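Local coordinates for protein acyltransferase (Streptococcus pneumoniae, PDB 5UG1) that probably transfers acetyl groups onto peptidoglycan, as the C-terminal catalytic domain of the O-acetyltransferase OatA, through a covalent enzyme intermediate, at residues T123-H134 against L159-T170. Residues are numbered along the deposited sequence; the frame is centred on the assembly and turned at random.
Sequences TIADWNQVAKEH and LYADTIATALQT
A125 on edge strand 123-125 lies against A167 of helix 159-170, their CA atoms 5.3 Å apart; the strand runs nearly antiparallel to the helix, axes 7.5 Å apart, a worked case of a helix laid on a parallel α/β sheet. Beyond the strand, the axis of helix 127-132 stands 10.2 Å from that of helix 159-170 at closest approach, their directions 140° apart. Two small residues permit the closeness at the strand: CB of A167 sits 3.7 Å from CB of A125 and also meets O of I124. Larger groups fill the wider gap. Y160 turns its ring edge onto the face of W127 in a T-shaped pair, centroids 4.9 Å apart and planes at 70°. Because CB of A131 lies over the opposite face, the indole is sandwiched. At the far end, CD1 of L159 makes a CH-pi contact over the centre of the H134 imidazole, whose ND1 is hydrogen-bonded to E136. T163 swings OG1 back beside its own backbone N (chi1 -56°), hydrogen-bonding to O of L159, and CG2 is left to pack on the A125–D126 backbone. No hydrogen bond crosses the interface; alanine packing ties helix 159-170 to the edge strand, aromatic and leucine contacts to helix 127-132 and the turn beyond.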
loop_
_atom_site.group_PDB
_atom_site.type_symbol
_atom_site.label_atom_id
_atom_site.label_comp_id
_atom_site.label_asym_id
_atom_site.label_seq_id
_atom_site.Cartn_x
_atom_site.Cartn_y
_atom_site.Cartn_z
ATOM N N THR A 123 8.686 0.508 6.030
ATOM C CA THR A 123 8.306 1.911 6.119
ATOM C C THR A 123 6.806 2.035 5.874
ATOM O O THR A 123 6.259 1.361 4.995
ATOM C CB THR A 123 9.081 2.759 5.068
ATOM O OG1 THR A 123 10.499 2.644 5.283
ATOM C CG2 THR A 123 8.650 4.222 5.117
ATOM N N ILE A 124 6.137 2.922 6.637
ATOM C CA ILE A 124 4.694 3.120 6.496
ATOM C C ILE A 124 4.426 4.164 5.419
ATOM O O ILE A 124 5.186 5.126 5.260
ATOM C CB ILE A 124 4.052 3.527 7.838
ATOM C CG1 ILE A 124 2.554 3.174 7.853
ATOM C CG2 ILE A 124 4.254 5.022 8.115
ATOM C CD1 ILE A 124 2.289 1.677 7.782
ATOM N N ALA A 125 3.356 3.948 4.656
ATOM C CA ALA A 125 2.746 4.950 3.784
ATOM C C ALA A 125 1.299 5.079 4.252
ATOM O O ALA A 125 0.445 4.272 3.864
ATOM C CB ALA A 125 2.839 4.548 2.314
ATOM N N ASP A 126 1.019 6.088 5.088
ATOM C CA ASP A 126 -0.211 6.106 5.892
ATOM C C ASP A 126 -1.351 6.793 5.136
ATOM O O ASP A 126 -1.827 7.882 5.482
ATOM C CB ASP A 126 0.043 6.765 7.239
ATOM C CG ASP A 126 -0.919 6.278 8.307
ATOM O OD1 ASP A 126 -1.982 5.720 7.946
ATOM O OD2 ASP A 126 -0.608 6.441 9.511
ATOM N N TRP A 127 -1.790 6.112 4.077
ATOM C CA TRP A 127 -2.958 6.556 3.329
ATOM C C TRP A 127 -4.172 6.729 4.238
ATOM O O TRP A 127 -4.941 7.687 4.087
ATOM C CB TRP A 127 -3.245 5.547 2.220
ATOM C CG TRP A 127 -4.588 5.697 1.557
ATOM C CD1 TRP A 127 -5.616 4.798 1.572
ATOM C CD2 TRP A 127 -5.037 6.810 0.778
ATOM N NE1 TRP A 127 -6.681 5.287 0.851
ATOM C CE2 TRP A 127 -6.347 6.520 0.351
ATOM C CE3 TRP A 127 -4.455 8.030 0.398
ATOM C CZ2 TRP A 127 -7.092 7.409 -0.436
ATOM C CZ3 TRP A 127 -5.199 8.909 -0.389
ATOM C CH2 TRP A 127 -6.499 8.594 -0.792
ATOM N N ASN A 128 -4.365 5.801 5.180
ATOM C CA ASN A 128 -5.454 5.914 6.147
ATOM C C ASN A 128 -5.455 7.279 6.831
ATOM O O ASN A 128 -6.491 7.946 6.916
ATOM C CB ASN A 128 -5.330 4.792 7.186
ATOM C CG ASN A 128 -6.412 4.841 8.241
ATOM O OD1 ASN A 128 -6.304 5.578 9.226
ATOM N ND2 ASN A 128 -7.456 4.037 8.053
ATOM N N GLN A 129 -4.295 7.712 7.328
ATOM C CA GLN A 129 -4.223 9.005 7.998
ATOM C C GLN A 129 -4.469 10.153 7.028
ATOM O O GLN A 129 -5.200 11.094 7.357
ATOM C CB GLN A 129 -2.870 9.161 8.687
ATOM C CG GLN A 129 -2.587 10.564 9.183
ATOM C CD GLN A 129 -1.319 10.623 10.013
ATOM O OE1 GLN A 129 -0.401 9.824 9.821
ATOM N NE2 GLN A 129 -1.269 11.561 10.953
ATOM N N VAL A 130 -3.877 10.090 5.827
ATOM C CA VAL A 130 -4.027 11.165 4.844
ATOM C C VAL A 130 -5.477 11.266 4.372
ATOM O O VAL A 130 -6.055 12.363 4.303
ATOM C CB VAL A 130 -3.050 10.947 3.672
ATOM C CG1 VAL A 130 -3.461 11.763 2.425
ATOM C CG2 VAL A 130 -1.626 11.302 4.105
ATOM N N ALA A 131 -6.092 10.114 4.068
ATOM C CA ALA A 131 -7.475 10.086 3.598
ATOM C C ALA A 131 -8.426 10.756 4.578
ATOM O O ALA A 131 -9.375 11.426 4.164
ATOM C CB ALA A 131 -7.921 8.651 3.366
ATOM N N LYS A 132 -8.206 10.571 5.879
ATOM C CA LYS A 132 -9.085 11.197 6.857
ATOM C C LYS A 132 -8.952 12.712 6.852
ATOM O O LYS A 132 -9.863 13.407 7.318
ATOM C CB LYS A 132 -8.800 10.655 8.253
ATOM C CG LYS A 132 -9.087 9.194 8.410
ATOM C CD LYS A 132 -8.668 8.727 9.789
ATOM C CE LYS A 132 -8.909 7.242 9.973
ATOM N NZ LYS A 132 -8.170 6.726 11.152
ATOM N N GLU A 133 -7.850 13.238 6.327
ATOM C CA GLU A 133 -7.608 14.671 6.358
ATOM C C GLU A 133 -8.221 15.401 5.175
ATOM O O GLU A 133 -8.133 16.628 5.116
ATOM C CB GLU A 133 -6.108 14.962 6.388
ATOM C CG GLU A 133 -5.389 14.597 7.666
ATOM C CD GLU A 133 -3.976 15.162 7.684
ATOM O OE1 GLU A 133 -3.753 16.188 8.370
ATOM O OE2 GLU A 133 -3.098 14.597 6.984
ATOM N N HIS A 134 -8.839 14.690 4.242
ATOM C CA HIS A 134 -9.283 15.273 2.977
ATOM C C HIS A 134 -10.702 14.836 2.674
ATOM O O HIS A 134 -10.943 14.096 1.714
ATOM C CB HIS A 134 -8.344 14.875 1.844
ATOM C CG HIS A 134 -6.975 15.454 1.979
ATOM N ND1 HIS A 134 -6.655 16.713 1.519
ATOM C CD2 HIS A 134 -5.844 14.950 2.529
ATOM C CE1 HIS A 134 -5.383 16.960 1.778
ATOM N NE2 HIS A 134 -4.870 15.908 2.395
ATOM N N LEU A 159 -2.876 12.748 -4.088
ATOM C CA LEU A 159 -2.609 12.551 -2.665
ATOM C C LEU A 159 -2.145 11.133 -2.391
ATOM O O LEU A 159 -1.225 10.912 -1.593
ATOM C CB LEU A 159 -3.863 12.843 -1.837
ATOM C CG LEU A 159 -4.197 14.298 -1.519
ATOM C CD1 LEU A 159 -5.648 14.401 -1.079
ATOM C CD2 LEU A 159 -3.270 14.807 -0.438
ATOM N N TYR A 160 -2.786 10.159 -3.036
ATOM C CA TYR A 160 -2.414 8.768 -2.843
ATOM C C TYR A 160 -1.003 8.512 -3.358
ATOM O O TYR A 160 -0.175 7.923 -2.655
ATOM C CB TYR A 160 -3.440 7.870 -3.529
ATOM C CG TYR A 160 -3.267 6.381 -3.309
ATOM C CD1 TYR A 160 -2.409 5.638 -4.107
ATOM C CD2 TYR A 160 -3.988 5.717 -2.326
ATOM C CE1 TYR A 160 -2.253 4.276 -3.930
ATOM C CE2 TYR A 160 -3.844 4.342 -2.140
ATOM C CZ TYR A 160 -2.974 3.629 -2.949
ATOM O OH TYR A 160 -2.815 2.268 -2.779
ATOM N N ALA A 161 -0.695 8.987 -4.566
ATOM C CA ALA A 161 0.639 8.768 -5.112
ATOM C C ALA A 161 1.707 9.472 -4.278
ATOM O O ALA A 161 2.778 8.907 -4.027
ATOM C CB ALA A 161 0.693 9.234 -6.566
ATOM N N ASP A 162 1.433 10.704 -3.832
ATOM C CA ASP A 162 2.439 11.451 -3.076
ATOM C C ASP A 162 2.712 10.819 -1.718
ATOM O O ASP A 162 3.829 10.933 -1.198
ATOM C CB ASP A 162 2.011 12.900 -2.895
ATOM C CG ASP A 162 2.160 13.720 -4.174
ATOM O OD1 ASP A 162 2.956 13.324 -5.058
ATOM O OD2 ASP A 162 1.478 14.764 -4.291
ATOM N N THR A 163 1.710 10.169 -1.125
ATOM C CA THR A 163 1.926 9.474 0.138
ATOM C C THR A 163 2.969 8.379 -0.024
ATOM O O THR A 163 3.878 8.239 0.801
ATOM C CB THR A 163 0.605 8.893 0.641
ATOM O OG1 THR A 163 -0.364 9.942 0.749
ATOM C CG2 THR A 163 0.792 8.252 2.009
ATOM N N ILE A 164 2.859 7.599 -1.101
ATOM C CA ILE A 164 3.809 6.521 -1.350
ATOM C C ILE A 164 5.178 7.084 -1.734
ATOM O O ILE A 164 6.216 6.597 -1.270
ATOM C CB ILE A 164 3.230 5.564 -2.413
ATOM C CG1 ILE A 164 2.072 4.767 -1.788
ATOM C CG2 ILE A 164 4.290 4.614 -2.978
ATOM C CD1 ILE A 164 1.188 4.087 -2.798
ATOM N N ALA A 165 5.209 8.132 -2.565
ATOM C CA ALA A 165 6.486 8.764 -2.887
ATOM C C ALA A 165 7.201 9.228 -1.625
ATOM O O ALA A 165 8.418 9.045 -1.484
ATOM C CB ALA A 165 6.278 9.943 -3.840
ATOM N N THR A 166 6.461 9.812 -0.683
ATOM C CA THR A 166 7.095 10.287 0.543
ATOM C C THR A 166 7.655 9.132 1.364
ATOM O O THR A 166 8.737 9.249 1.937
ATOM C CB THR A 166 6.098 11.108 1.353
ATOM O OG1 THR A 166 5.789 12.298 0.624
ATOM C CG2 THR A 166 6.688 11.501 2.697
ATOM N N ALA A 167 6.939 8.003 1.422
ATOM C CA ALA A 167 7.463 6.821 2.103
ATOM C C ALA A 167 8.722 6.283 1.416
ATOM O O ALA A 167 9.685 5.896 2.086
ATOM C CB ALA A 167 6.388 5.737 2.168
ATOM N N LEU A 168 8.729 6.238 0.082
ATOM C CA LEU A 168 9.929 5.798 -0.624
ATOM C C LEU A 168 11.111 6.706 -0.320
ATOM O O LEU A 168 12.234 6.230 -0.124
ATOM C CB LEU A 168 9.671 5.752 -2.128
ATOM C CG LEU A 168 8.774 4.608 -2.585
ATOM C CD1 LEU A 168 8.115 4.937 -3.899
ATOM C CD2 LEU A 168 9.601 3.361 -2.733
ATOM N N GLN A 169 10.884 8.018 -0.278
ATOM C CA GLN A 169 11.975 8.919 0.085
ATOM C C GLN A 169 12.439 8.653 1.508
ATOM O O GLN A 169 13.641 8.629 1.780
ATOM C CB GLN A 169 11.549 10.377 -0.080
ATOM C CG GLN A 169 11.294 10.772 -1.512
ATOM C CD GLN A 169 11.189 12.274 -1.686
ATOM O OE1 GLN A 169 10.169 12.883 -1.344
ATOM N NE2 GLN A 169 12.249 12.883 -2.214
ATOM N N THR A 170 11.489 8.444 2.427
ATOM C CA THR A 170 11.835 8.080 3.798
ATOM C C THR A 170 12.668 6.805 3.836
ATOM O O THR A 170 13.661 6.724 4.571
ATOM C CB THR A 170 10.561 7.895 4.627
ATOM O OG1 THR A 170 9.832 9.128 4.696
ATOM C CG2 THR A 170 10.896 7.403 6.034
#